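Long-range contact in L-serine ammonia-lyase (Rhizomucor miehei CAU432, PDB 5C3U), which belongs to the pyridoxal-phosphate-dependent enzymes and binds the phosphate of pyridoxal-5'-phosphate through a glycine-rich loop: residues 179-193 with 237-251. Sequence-based numbering, arbitrary orientation.
With PLP (pyridoxal-5'-phosphate), chain B.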
ATOM      1  N   VAL A 179       5.640   3.472   0.351  1.00 21.03           N
ATOM      2  CA  VAL A 179       5.499   4.008  -1.025  1.00 23.15           C
ATOM      3  C   VAL A 179       5.950   3.010  -2.097  1.00 23.84           C
ATOM      4  O   VAL A 179       7.094   2.534  -2.069  1.00 25.39           O
ATOM      5  CB  VAL A 179       6.255   5.374  -1.200  1.00 23.38           C
ATOM      6  CG1 VAL A 179       6.118   5.890  -2.638  1.00 23.89           C
ATOM      7  CG2 VAL A 179       5.696   6.394  -0.226  1.00 26.05           C
ATOM      8  N   GLY A 180       5.022   2.668  -3.006  1.00 25.19           N
ATOM      9  CA  GLY A 180       5.297   1.919  -4.241  1.00 25.86           C
ATOM     10  C   GLY A 180       5.281   2.897  -5.397  1.00 26.24           C
ATOM     11  O   GLY A 180       6.298   3.533  -5.684  1.00 27.04           O
ATOM     12  N   GLY A 181       4.113   3.073  -6.025  1.00 26.02           N
ATOM     13  CA  GLY A 181       3.968   4.074  -7.089  1.00 26.39           C
ATOM     14  C   GLY A 181       3.484   5.435  -6.611  1.00 26.48           C
ATOM     15  O   GLY A 181       3.406   6.384  -7.405  1.00 26.83           O
ATOM     16  N   GLY A 182       3.146   5.534  -5.324  1.00 24.72           N
ATOM     17  CA  GLY A 182       2.739   6.785  -4.705  1.00 23.88           C
ATOM     18  C   GLY A 182       1.250   7.084  -4.603  1.00 24.86           C
ATOM     19  O   GLY A 182       0.883   8.172  -4.174  1.00 23.77           O
ATOM     20  N   GLY A 183       0.391   6.119  -4.966  1.00 23.10           N
ATOM     21  CA  GLY A 183      -1.064   6.304  -4.864  1.00 21.91           C
ATOM     22  C   GLY A 183      -1.543   6.558  -3.448  1.00 21.79           C
ATOM     23  O   GLY A 183      -2.324   7.472  -3.192  1.00 21.04           O
ATOM     24  N   LEU A 184      -1.092   5.716  -2.523  1.00 21.66           N
ATOM     25  CA  LEU A 184      -1.492   5.832  -1.114  1.00 21.42           C
ATOM     26  C   LEU A 184      -0.938   7.123  -0.538  1.00 20.52           C
ATOM     27  O   LEU A 184      -1.671   7.910   0.073  1.00 21.38           O
ATOM     28  CB  LEU A 184      -1.009   4.624  -0.317  1.00 21.91           C
ATOM     29  CG  LEU A 184      -1.298   4.626   1.178  1.00 22.27           C
ATOM     30  CD1 LEU A 184      -2.790   4.742   1.483  1.00 24.56           C
ATOM     31  CD2 LEU A 184      -0.694   3.356   1.788  1.00 25.07           C
ATOM     32  N   LEU A 185       0.344   7.343  -0.784  1.00 20.71           N
ATOM     33  CA  LEU A 185       0.993   8.588  -0.426  1.00 21.07           C
ATOM     34  C   LEU A 185       0.170   9.817  -0.840  1.00 21.88           C
ATOM     35  O   LEU A 185      -0.096  10.693  -0.013  1.00 21.37           O
ATOM     36  CB  LEU A 185       2.395   8.660  -1.013  1.00 21.73           C
ATOM     37  CG  LEU A 185       3.086   9.987  -0.686  1.00 23.70           C
ATOM     38  CD1 LEU A 185       3.254  10.139   0.829  1.00 25.33           C
ATOM     39  CD2 LEU A 185       4.411  10.142  -1.414  1.00 25.48           C
ATOM     40  N   ASN A 186      -0.200   9.883  -2.115  1.00 21.01           N
ATOM     41  CA  ASN A 186      -1.009  11.002  -2.635  1.00 21.48           C
ATOM     42  C   ASN A 186      -2.332  11.161  -1.889  1.00 23.16           C
ATOM     43  O   ASN A 186      -2.722  12.276  -1.542  1.00 23.60           O
ATOM     44  CB  ASN A 186      -1.270  10.848  -4.151  1.00 22.47           C
ATOM     45  CG  ASN A 186       0.008  10.860  -4.989  1.00 23.96           C
ATOM     46  OD1 ASN A 186       1.091  11.208  -4.507  1.00 24.35           O
ATOM     47  ND2 ASN A 186      -0.115  10.460  -6.255  1.00 23.98           N
ATOM     48  N   GLY A 187      -3.041  10.052  -1.665  1.00 21.22           N
ATOM     49  CA  GLY A 187      -4.279  10.122  -0.899  1.00 21.83           C
ATOM     50  C   GLY A 187      -4.055  10.617   0.532  1.00 22.58           C
ATOM     51  O   GLY A 187      -4.840  11.408   1.058  1.00 24.40           O
ATOM     52  N   VAL A 188      -2.981  10.157   1.166  1.00 22.67           N
ATOM     53  CA  VAL A 188      -2.675  10.603   2.525  1.00 22.52           C
ATOM     54  C   VAL A 188      -2.440  12.124   2.567  1.00 24.87           C
ATOM     55  O   VAL A 188      -3.093  12.852   3.342  1.00 25.20           O
ATOM     56  CB  VAL A 188      -1.504   9.797   3.129  1.00 23.30           C
ATOM     57  CG1 VAL A 188      -1.077  10.370   4.472  1.00 25.22           C
ATOM     58  CG2 VAL A 188      -1.941   8.344   3.320  1.00 23.19           C
ATOM     59  N   ILE A 189      -1.571  12.608   1.696  1.00 24.80           N
ATOM     60  CA  ILE A 189      -1.281  14.038   1.675  1.00 26.82           C
ATOM     61  C   ILE A 189      -2.547  14.851   1.347  1.00 28.24           C
ATOM     62  O   ILE A 189      -2.855  15.848   2.020  1.00 29.71           O
ATOM     63  CB  ILE A 189      -0.165  14.361   0.682  1.00 27.49           C
ATOM     64  CG1 ILE A 189       1.162  13.751   1.154  1.00 28.06           C
ATOM     65  CG2 ILE A 189      -0.021  15.871   0.518  1.00 27.72           C
ATOM     66  CD1 ILE A 189       2.196  13.708   0.052  1.00 28.04           C
ATOM     67  N   MET A 190      -3.296  14.409   0.342  1.00 29.72           N
ATOM     68  CA  MET A 190      -4.543  15.094  -0.022  1.00 30.86           C
ATOM     69  C   MET A 190      -5.575  15.080   1.102  1.00 30.68           C
ATOM     70  O   MET A 190      -6.211  16.101   1.372  1.00 29.72           O
ATOM     71  CB  MET A 190      -5.124  14.532  -1.320  1.00 33.43           C
ATOM     72  CG  MET A 190      -4.313  14.932  -2.538  1.00 37.21           C
ATOM     73  SD  MET A 190      -4.718  14.012  -4.041  1.00 44.35           S
ATOM     74  CE  MET A 190      -4.684  15.380  -5.198  1.00 43.81           C
ATOM     75  N   GLY A 191      -5.740  13.923   1.753  1.00 29.10           N
ATOM     76  CA  GLY A 191      -6.567  13.817   2.955  1.00 30.27           C
ATOM     77  C   GLY A 191      -6.146  14.754   4.077  1.00 29.79           C
ATOM     78  O   GLY A 191      -7.000  15.356   4.744  1.00 28.77           O
ATOM     79  N   LEU A 192      -4.834  14.888   4.282  1.00 29.90           N
ATOM     80  CA  LEU A 192      -4.303  15.757   5.343  1.00 31.05           C
ATOM     81  C   LEU A 192      -4.602  17.232   5.058  1.00 32.74           C
ATOM     82  O   LEU A 192      -4.955  17.994   5.962  1.00 31.27           O
ATOM     83  CB  LEU A 192      -2.794  15.537   5.531  1.00 29.06           C
ATOM     84  CG  LEU A 192      -2.365  14.207   6.174  1.00 28.01           C
ATOM     85  CD1 LEU A 192      -0.850  14.088   6.136  1.00 27.01           C
ATOM     86  CD2 LEU A 192      -2.851  14.084   7.604  1.00 29.05           C
ATOM     87  N   GLN A 193      -4.486  17.629   3.798  1.00 34.43           N
ATOM     88  CA  GLN A 193      -4.867  18.994   3.406  1.00 39.10           C
ATOM     89  C   GLN A 193      -6.366  19.257   3.600  1.00 40.47           C
ATOM     90  O   GLN A 193      -6.751  20.298   4.135  1.00 40.22           O
ATOM     91  CB  GLN A 193      -4.382  19.310   1.987  1.00 42.39           C
ATOM     92  CG  GLN A 193      -2.860  19.262   1.879  1.00 46.70           C
ATOM     93  CD  GLN A 193      -2.333  19.459   0.469  1.00 52.33           C
ATOM     94  OE1 GLN A 193      -3.088  19.427  -0.504  1.00 60.14           O
ATOM     95  NE2 GLN A 193      -1.021  19.654   0.352  1.00 54.44           N
ATOM     96  N   SER A 237       8.188  -0.238  -8.211  1.00 26.05           N
ATOM     97  CA  SER A 237       7.596   0.565  -9.273  1.00 28.63           C
ATOM     98  C   SER A 237       8.737   1.058 -10.177  1.00 29.89           C
ATOM     99  O   SER A 237       9.843   1.320  -9.687  1.00 29.90           O
ATOM    100  CB  SER A 237       6.828   1.755  -8.686  1.00 31.74           C
ATOM    101  OG  SER A 237       6.058   2.428  -9.674  1.00 36.42           O
ATOM    102  N   LYS A 238       8.472   1.177 -11.476  1.00 28.18           N
ATOM    103  CA  LYS A 238       9.493   1.693 -12.407  1.00 27.58           C
ATOM    104  C   LYS A 238       9.683   3.191 -12.202  1.00 28.65           C
ATOM    105  O   LYS A 238      10.788   3.731 -12.428  1.00 28.79           O
ATOM    106  CB  LYS A 238       9.111   1.372 -13.867  1.00 27.87           C
ATOM    107  N   ALA A 239       8.608   3.860 -11.776  1.00 27.98           N
ATOM    108  CA  ALA A 239       8.609   5.297 -11.523  1.00 26.68           C
ATOM    109  C   ALA A 239       7.530   5.645 -10.517  1.00 27.18           C
ATOM    110  O   ALA A 239       6.548   4.910 -10.357  1.00 28.99           O
ATOM    111  CB  ALA A 239       8.379   6.058 -12.828  1.00 27.69           C
ATOM    112  N   VAL A 240       7.691   6.754  -9.823  1.00 25.22           N
ATOM    113  CA  VAL A 240       6.638   7.202  -8.921  1.00 25.85           C
ATOM    114  C   VAL A 240       5.700   8.126  -9.714  1.00 27.90           C
ATOM    115  O   VAL A 240       6.102   8.674 -10.754  1.00 27.65           O
ATOM    116  CB  VAL A 240       7.239   7.847  -7.652  1.00 27.91           C
ATOM    117  CG1 VAL A 240       7.656   9.295  -7.892  1.00 26.61           C
ATOM    118  CG2 VAL A 240       6.298   7.736  -6.463  1.00 31.35           C
ATOM    119  N   SER A 241       4.454   8.283  -9.254  1.00 26.98           N
ATOM    120  CA  SER A 241       3.526   9.166  -9.971  1.00 28.04           C
ATOM    121  C   SER A 241       4.029  10.601  -9.944  1.00 27.94           C
ATOM    122  O   SER A 241       4.566  11.056  -8.932  1.00 25.60           O
ATOM    123  CB  SER A 241       2.140   9.117  -9.357  1.00 29.11           C
ATOM    124  OG  SER A 241       2.136   9.756  -8.109  1.00 31.51           O
ATOM    125  N   SER A 242       3.835  11.318 -11.050  1.00 27.62           N
ATOM    126  CA  SER A 242       4.215  12.748 -11.110  1.00 28.07           C
ATOM    127  C   SER A 242       3.516  13.587 -10.023  1.00 27.27           C
ATOM    128  O   SER A 242       4.058  14.595  -9.550  1.00 25.73           O
ATOM    129  CB  SER A 242       3.901  13.311 -12.495  1.00 30.53           C
ATOM    130  OG  SER A 242       2.504  13.320 -12.670  1.00 35.63           O
ATOM    131  N   LYS A 243       2.309  13.171  -9.634  1.00 26.70           N
ATOM    132  CA  LYS A 243       1.583  13.841  -8.557  1.00 27.61           C
ATOM    133  C   LYS A 243       2.327  13.742  -7.228  1.00 25.90           C
ATOM    134  O   LYS A 243       2.271  14.671  -6.436  1.00 27.27           O
ATOM    135  CB  LYS A 243       0.160  13.269  -8.429  1.00 29.47           C
ATOM    136  CG  LYS A 243      -0.701  13.838  -7.295  1.00 32.01           C
ATOM    137  CD  LYS A 243      -0.924  15.346  -7.384  1.00 36.78           C
ATOM    138  CE  LYS A 243      -1.788  15.748  -8.560  1.00 41.35           C
ATOM    139  NZ  LYS A 243      -2.481  17.041  -8.279  1.00 45.84           N
ATOM    140  N   SER A 244       3.024  12.623  -6.993  1.00 26.12           N
ATOM    141  CA  SER A 244       3.725  12.400  -5.719  1.00 26.68           C
ATOM    142  C   SER A 244       4.830  13.433  -5.516  1.00 27.76           C
ATOM    143  O   SER A 244       4.966  14.008  -4.432  1.00 27.87           O
ATOM    144  CB  SER A 244       4.333  10.991  -5.662  1.00 25.94           C
ATOM    145  OG  SER A 244       3.296  10.024  -5.674  1.00 27.25           O
ATOM    146  N   LEU A 245       5.605  13.637  -6.569  1.00 28.04           N
ATOM    147  CA  LEU A 245       6.701  14.614  -6.579  1.00 30.16           C
ATOM    148  C   LEU A 245       6.175  16.034  -6.389  1.00 33.15           C
ATOM    149  O   LEU A 245       6.744  16.829  -5.627  1.00 34.06           O
ATOM    150  CB  LEU A 245       7.485  14.477  -7.889  1.00 32.13           C
ATOM    151  CG  LEU A 245       8.860  15.165  -8.012  1.00 33.28           C
ATOM    152  CD1 LEU A 245       9.843  14.626  -6.983  1.00 34.69           C
ATOM    153  CD2 LEU A 245       9.430  14.991  -9.412  1.00 34.06           C
ATOM    154  N   GLU A 246       5.083  16.347  -7.081  1.00 33.68           N
ATOM    155  CA  GLU A 246       4.408  17.637  -6.968  1.00 36.98           C
ATOM    156  C   GLU A 246       3.925  17.916  -5.538  1.00 36.92           C
ATOM    157  O   GLU A 246       4.194  18.987  -4.984  1.00 35.22           O
ATOM    158  CB  GLU A 246       3.252  17.693  -7.985  1.00 41.69           C
ATOM    159  CG  GLU A 246       2.224  18.795  -7.784  1.00 48.90           C
ATOM    160  CD  GLU A 246       1.267  18.928  -8.963  1.00 54.74           C
ATOM    161  OE1 GLU A 246       0.905  17.898  -9.582  1.00 56.47           O
ATOM    162  OE2 GLU A 246       0.870  20.075  -9.269  1.00 60.30           O
ATOM    163  N   LEU A 247       3.224  16.954  -4.934  1.00 33.04           N
ATOM    164  CA  LEU A 247       2.748  17.106  -3.552  1.00 33.85           C
ATOM    165  C   LEU A 247       3.905  17.182  -2.552  1.00 34.01           C
ATOM    166  O   LEU A 247       3.794  17.836  -1.514  1.00 36.94           O
ATOM    167  CB  LEU A 247       1.794  15.957  -3.162  1.00 31.34           C
ATOM    168  CG  LEU A 247       0.458  15.908  -3.904  1.00 30.90           C
ATOM    169  CD1 LEU A 247      -0.243  14.570  -3.694  1.00 29.33           C
ATOM    170  CD2 LEU A 247      -0.462  17.052  -3.504  1.00 31.80           C
ATOM    171  N   SER A 248       5.014  16.526  -2.867  1.00 36.19           N
ATOM    172  CA  SER A 248       6.170  16.503  -1.970  1.00 36.86           C
ATOM    173  C   SER A 248       6.801  17.893  -1.818  1.00 39.54           C
ATOM    174  O   SER A 248       7.466  18.156  -0.822  1.00 37.88           O
ATOM    175  CB  SER A 248       7.212  15.464  -2.414  1.00 38.41           C
ATOM    176  OG  SER A 248       8.087  15.954  -3.424  1.00 43.04           O
ATOM    177  N   LEU A 249       6.564  18.777  -2.786  1.00 37.92           N
ATOM    178  CA  LEU A 249       7.075  20.159  -2.716  1.00 42.97           C
ATOM    179  C   LEU A 249       6.236  21.061  -1.800  1.00 43.34           C
ATOM    180  O   LEU A 249       6.743  22.046  -1.274  1.00 46.15           O
ATOM    181  CB  LEU A 249       7.171  20.802  -4.107  1.00 44.70           C
ATOM    182  CG  LEU A 249       7.947  20.151  -5.261  1.00 47.58           C
ATOM    183  CD1 LEU A 249       7.666  20.899  -6.559  1.00 50.59           C
ATOM    184  CD2 LEU A 249       9.445  20.066  -4.989  1.00 49.30           C
ATOM    185  N   ASN A 250       4.965  20.713  -1.603  1.00 43.74           N
ATOM    186  CA  ASN A 250       4.010  21.570  -0.874  1.00 43.80           C
ATOM    187  C   ASN A 250       3.515  21.033   0.475  1.00 42.99           C
ATOM    188  O   ASN A 250       2.639  21.633   1.104  1.00 45.09           O
ATOM    189  CB  ASN A 250       2.811  21.865  -1.775  1.00 48.55           C
ATOM    190  CG  ASN A 250       3.225  22.430  -3.114  1.00 54.28           C
ATOM    191  OD1 ASN A 250       3.868  23.479  -3.184  1.00 55.44           O
ATOM    192  ND2 ASN A 250       2.872  21.725  -4.188  1.00 55.81           N
ATOM    193  N   HIS A 251       4.070  19.904   0.915  1.00 37.09           N
ATOM    194  CA  HIS A 251       3.686  19.289   2.179  1.00 34.39           C
ATOM    195  C   HIS A 251       4.929  18.676   2.765  1.00 32.83           C
ATOM    196  O   HIS A 251       5.798  18.236   2.014  1.00 34.24           O
ATOM    197  CB  HIS A 251       2.592  18.234   1.957  1.00 35.75           C
ATOM    198  CG  HIS A 251       2.101  17.591   3.239  1.00 39.28           C
ATOM    199  ND1 HIS A 251       0.998  18.021   3.901  1.00 38.37           N
ATOM    200  CD2 HIS A 251       2.625  16.532   3.991  1.00 37.72           C
ATOM    201  CE1 HIS A 251       0.836  17.283   5.019  1.00 38.57           C
ATOM    202  NE2 HIS A 251       1.837  16.378   5.074  1.00 36.57           N
TER
HETATM  203  N1  PLP B 401       1.562  -1.705   0.836  1.00 26.72           N
HETATM  204  C2  PLP B 401       0.746  -2.612   0.272  1.00 26.55           C
HETATM  205  C2A PLP B 401       0.505  -3.967   0.894  1.00 26.39           C
HETATM  206  C3  PLP B 401       0.084  -2.282  -0.992  1.00 26.84           C
HETATM  207  O3  PLP B 401      -0.756  -3.184  -1.589  1.00 28.00           O
HETATM  208  C4  PLP B 401       0.338  -0.938  -1.553  1.00 27.32           C
HETATM  209  C4A PLP B 401      -0.327  -0.539  -2.803  1.00 27.96           C
HETATM  210  C5  PLP B 401       1.261  -0.014  -0.844  1.00 28.88           C
HETATM  211  C6  PLP B 401       1.827  -0.470   0.350  1.00 27.81           C
HETATM  212  C5A PLP B 401       1.582   1.387  -1.369  1.00 29.08           C
HETATM  213  O4P PLP B 401       1.331   1.415  -2.769  1.00 29.63           O
HETATM  214  P   PLP B 401       1.336   2.697  -3.760  1.00 24.57           P
HETATM  215  O1P PLP B 401      -0.018   3.314  -3.729  1.00 26.22           O
HETATM  216  O2P PLP B 401       2.480   3.642  -3.348  1.00 25.29           O
HETATM  217  O3P PLP B 401       1.651   1.986  -5.028  1.00 26.21           O
HETATM  218  O   HOH W   1       3.353   5.389 -10.379  1.00 41.72           O
HETATM  219  O   HOH W   2      -0.213  20.269   2.907  1.00 67.72           O
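The imidazole of His251 meets Ile189 CG2 and Leu192 CD1 obliquely, the latter 3.7 Å from His251 NE2. In the plane at the ring's edge sits a water that lies 2.7 Å from His251 ND1 and accepts a bond from Gln193 NE2, while His251 NE2 is bonded to Val200 O. Histidine suits the place because its ring carbons pack on Ile189 and Leu192 while both nitrogens, being engaged, fix its rotation. The amide of Asn186 is the other flat group. With CG anti to the carbonyl carbon (chi1 -62°), it swings over to two serines. Its ND2 reaches Ser241 OG at 3.0 Å, nearly in the amide plane and fairly straight (161°), while OD1 accepts from Ser244 OG at 2.8 Å. Because Ser241 OG also donates to Ser244 OG, a ring of three bonds fixes the amide's rotation about CB-CG and engages both its ends. The aliphatic Lys243 CG lies over one face, 3.8 Å from Asn186 CG. Ser241, the N-cap of helix 242-250, further gives its backbone N to Gly181 O (2.9 Å).

That bond ties the start of helix 242-250 to the glycine-rich phosphate loop of this family. Gly180 N and Gly182 N both donate to PLP O2P, Gly181 N to O3P and Leu184 N to O1P. Lacking side chains, Gly180 and Gly183 lie close against the phosphate; Gly182 has a positive phi, easy for glycine, and fits tightly against Ser244 and Val240. Farther along, Leu247 CB packs on Ile189 CD1 (3.9 Å). The helices run at 36°, their axes 9.2 Å apart; helix 150-166 touches Asn186 and Leu192, helix 212-219 Leu185 and Ser244, and strand 202-207 Leu185 and His251.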